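Local coordinates for protein ubiquitin-conjugating enzyme (Plasmodium vivax, PDB 2FO3) that probably acts, through this UBC domain, as an E2 enzyme that accepts activated ubiquitin as a thioester and passes it on to target proteins, at residues K68-Y73 with S106-S111. Residues are numbered along the deposited sequence; the frame is centred on the assembly and turned at random. Where two conformers were deposited one is given.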
ATOM      1  N   LYS A  68      -5.181  -9.629 -11.586  1.00 28.04           N
ATOM      2  CA  LYS A  68      -4.296 -10.080 -10.541  1.00 33.18           C
ATOM      3  C   LYS A  68      -3.985  -8.880  -9.623  1.00 30.75           C
ATOM      4  O   LYS A  68      -3.819  -7.737 -10.104  1.00 28.60           O
ATOM      5  CB  LYS A  68      -3.045 -10.747 -11.126  1.00 38.62           C
ATOM      6  CG  LYS A  68      -3.225 -12.261 -11.445  1.00 44.59           C
ATOM      7  CD  LYS A  68      -4.441 -12.574 -12.343  1.00 47.68           C
ATOM      8  CE  LYS A  68      -4.812 -14.078 -12.314  1.00 46.16           C
ATOM      9  NZ  LYS A  68      -6.164 -14.390 -12.958  1.00 49.87           N
ATOM     10  N   PRO A  69      -3.949  -9.127  -8.300  1.00 29.24           N
ATOM     11  CA  PRO A  69      -3.754  -8.054  -7.334  1.00 28.20           C
ATOM     12  C   PRO A  69      -2.342  -7.461  -7.362  1.00 27.19           C
ATOM     13  O   PRO A  69      -1.379  -8.144  -7.804  1.00 23.84           O
ATOM     14  CB  PRO A  69      -4.022  -8.746  -5.982  1.00 29.22           C
ATOM     15  CG  PRO A  69      -3.743 -10.216  -6.239  1.00 26.57           C
ATOM     16  CD  PRO A  69      -4.141 -10.442  -7.649  1.00 27.80           C
ATOM     17  N   PRO A  70      -2.195  -6.203  -6.887  1.00 27.74           N
ATOM     18  CA  PRO A  70      -0.823  -5.692  -6.832  1.00 27.15           C
ATOM     19  C   PRO A  70      -0.084  -6.460  -5.742  1.00 24.71           C
ATOM     20  O   PRO A  70      -0.726  -7.019  -4.826  1.00 24.36           O
ATOM     21  CB  PRO A  70      -1.011  -4.220  -6.424  1.00 28.55           C
ATOM     22  CG  PRO A  70      -2.325  -4.195  -5.687  1.00 29.28           C
ATOM     23  CD  PRO A  70      -3.188  -5.230  -6.360  1.00 29.07           C
ATOM     24  N   ILE A  71       1.228  -6.551  -5.850  1.00 24.74           N
ATOM     25  CA  ILE A  71       2.018  -7.100  -4.746  1.00 27.41           C
ATOM     26  C   ILE A  71       2.385  -5.908  -3.846  1.00 26.53           C
ATOM     27  O   ILE A  71       2.878  -4.862  -4.347  1.00 25.48           O
ATOM     28  CB  ILE A  71       3.272  -7.820  -5.280  1.00 31.63           C
ATOM     29  CG1 ILE A  71       2.860  -9.118  -6.001  1.00 36.83           C
ATOM     30  CG2 ILE A  71       4.266  -8.086  -4.122  1.00 32.66           C
ATOM     31  CD1 ILE A  71       3.670  -9.433  -7.253  1.00 36.80           C
ATOM     32  N   VAL A  72       2.134  -6.036  -2.538  1.00 23.34           N
ATOM     33  CA  VAL A  72       2.337  -4.900  -1.585  1.00 27.04           C
ATOM     34  C   VAL A  72       3.031  -5.395  -0.342  1.00 32.85           C
ATOM     35  O   VAL A  72       2.555  -6.360   0.308  1.00 35.96           O
ATOM     36  CB  VAL A  72       0.975  -4.225  -1.184  1.00 27.79           C
ATOM     37  CG1 VAL A  72       1.172  -3.040  -0.221  1.00 30.71           C
ATOM     38  CG2 VAL A  72       0.247  -3.747  -2.381  1.00 25.95           C
ATOM     39  N   TYR A  73       4.153  -4.760   0.003  1.00 26.37           N
ATOM     40  CA  TYR A  73       4.856  -5.105   1.221  1.00 28.88           C
ATOM     41  C   TYR A  73       5.623  -3.906   1.783  1.00 29.56           C
ATOM     42  O   TYR A  73       5.950  -2.966   1.039  1.00 29.86           O
ATOM     43  CB  TYR A  73       5.790  -6.309   0.982  1.00 30.32           C
ATOM     44  CG  TYR A  73       6.905  -6.050   0.001  1.00 29.79           C
ATOM     45  CD1 TYR A  73       8.153  -5.595   0.438  1.00 31.54           C
ATOM     46  CD2 TYR A  73       6.707  -6.244  -1.376  1.00 31.65           C
ATOM     47  CE1 TYR A  73       9.172  -5.341  -0.457  1.00 32.64           C
ATOM     48  CE2 TYR A  73       7.744  -6.006  -2.298  1.00 32.68           C
ATOM     49  CZ  TYR A  73       8.968  -5.559  -1.824  1.00 31.98           C
ATOM     50  OH  TYR A  73       9.990  -5.333  -2.710  1.00 34.48           O
ATOM     51  N   SER A 106      -5.476   3.439  -3.402  1.00 20.32           N
ATOM     52  CA  SER A 106      -5.738   4.275  -2.236  1.00 23.22           C
ATOM     53  C   SER A 106      -6.491   3.505  -1.100  1.00 23.71           C
ATOM     54  O   SER A 106      -6.084   3.547   0.061  1.00 22.13           O
ATOM     55  CB  SER A 106      -6.516   5.541  -2.645  1.00 26.19           C
ATOM     56  OG  SER A 106      -6.526   6.421  -1.557  1.00 36.10           O
ATOM     57  N   GLY A 107      -7.579   2.812  -1.451  1.00 21.48           N
ATOM     58  CA  GLY A 107      -8.379   2.027  -0.487  1.00 20.51           C
ATOM     59  C   GLY A 107      -7.593   0.842   0.086  1.00 18.66           C
ATOM     60  O   GLY A 107      -7.760   0.496   1.265  1.00 20.60           O
ATOM     61  N   LEU A 108      -6.762   0.225  -0.747  0.50 20.41           N
ATOM     62  CA  LEU A 108      -5.912  -0.869  -0.283  0.50 20.05           C
ATOM     63  C   LEU A 108      -4.969  -0.380   0.815  0.50 21.35           C
ATOM     64  O   LEU A 108      -4.881  -0.990   1.870  0.50 18.53           O
ATOM     65  CB  LEU A 108      -5.136  -1.463  -1.464  0.50 21.73           C
ATOM     66  CG  LEU A 108      -4.083  -2.497  -1.129  0.50 21.05           C
ATOM     67  CD1 LEU A 108      -4.759  -3.728  -0.533  0.50 21.63           C
ATOM     68  CD2 LEU A 108      -3.290  -2.828  -2.382  0.50 22.56           C
ATOM     69  N   VAL A 109      -4.283   0.743   0.556  1.00 18.76           N
ATOM     70  CA  VAL A 109      -3.387   1.361   1.525  1.00 17.89           C
ATOM     71  C   VAL A 109      -4.158   1.799   2.778  1.00 20.31           C
ATOM     72  O   VAL A 109      -3.707   1.595   3.906  1.00 19.99           O
ATOM     73  CB  VAL A 109      -2.593   2.549   0.861  1.00 21.27           C
ATOM     74  CG1 VAL A 109      -1.806   3.328   1.930  1.00 22.82           C
ATOM     75  CG2 VAL A 109      -1.654   1.987  -0.285  1.00 21.06           C
ATOM     76  N   LEU A 110      -5.343   2.393   2.599  1.00 20.72           N
ATOM     77  CA  LEU A 110      -6.128   2.778   3.782  1.00 21.81           C
ATOM     78  C   LEU A 110      -6.512   1.544   4.650  1.00 22.67           C
ATOM     79  O   LEU A 110      -6.506   1.623   5.884  1.00 24.23           O
ATOM     80  CB  LEU A 110      -7.352   3.607   3.384  1.00 22.58           C
ATOM     81  CG  LEU A 110      -8.048   4.429   4.448  1.00 28.85           C
ATOM     82  CD1 LEU A 110      -7.134   5.517   5.063  1.00 26.81           C
ATOM     83  CD2 LEU A 110      -9.277   5.037   3.820  1.00 30.79           C
ATOM     84  N   SER A 111      -6.857   0.437   4.009  1.00 22.37           N
ATOM     85  CA  SER A 111      -7.148  -0.814   4.750  1.00 25.32           C
ATOM     86  C   SER A 111      -5.936  -1.329   5.526  1.00 24.74           C
ATOM     87  O   SER A 111      -6.087  -1.892   6.621  1.00 27.43           O
ATOM     88  CB  SER A 111      -7.667  -1.897   3.814  1.00 21.78           C
ATOM     89  OG  SER A 111      -8.911  -1.498   3.242  1.00 27.20           O
TER
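Leu108 reaches from the helix to Val72 of the edge strand and to Pro70, in the loop just before it, with a single methyl, CD2, which meets both together. It lies 3.7 Å from CG of Pro70, the outermost corner of the proline ring, and at the same 3.7 Å separation from CG2 of Val72. The leucine has CG anti to its own backbone nitrogen (chi1 173°), an extended form that carries the fork of the side chain off the helix; with chi2 65° setting CD1 back beside CA, CD2 continues the extended chain, anti to CA, and is the branch that reaches the partners. On the strand side, Val72 has CG1 opposite its backbone nitrogen (chi1 -179°), which places CG2 beside that nitrogen, on the flank nearer Pro70. Pro70 and Val72 each slide past Leu108 in the opposite direction. Leu108 has a second conformer, so the CD2 contacts belong to one of its two positions and may not persist in the other.

The contact is wholly apolar and buried, though small, at 100 Å² over both sides. Ile105 and Ile112 extend the helix surface over Pro70 and Val72 respectively, while Leu57 and Ile59 of strand 54-60 also touch Val72, and Ile59 touches Pro70 as well. Helix 105-116 thus packs on the last strand of the four-stranded antiparallel sheet, the helix-on-sheet core of the ubiquitin-conjugating (UBC) fold.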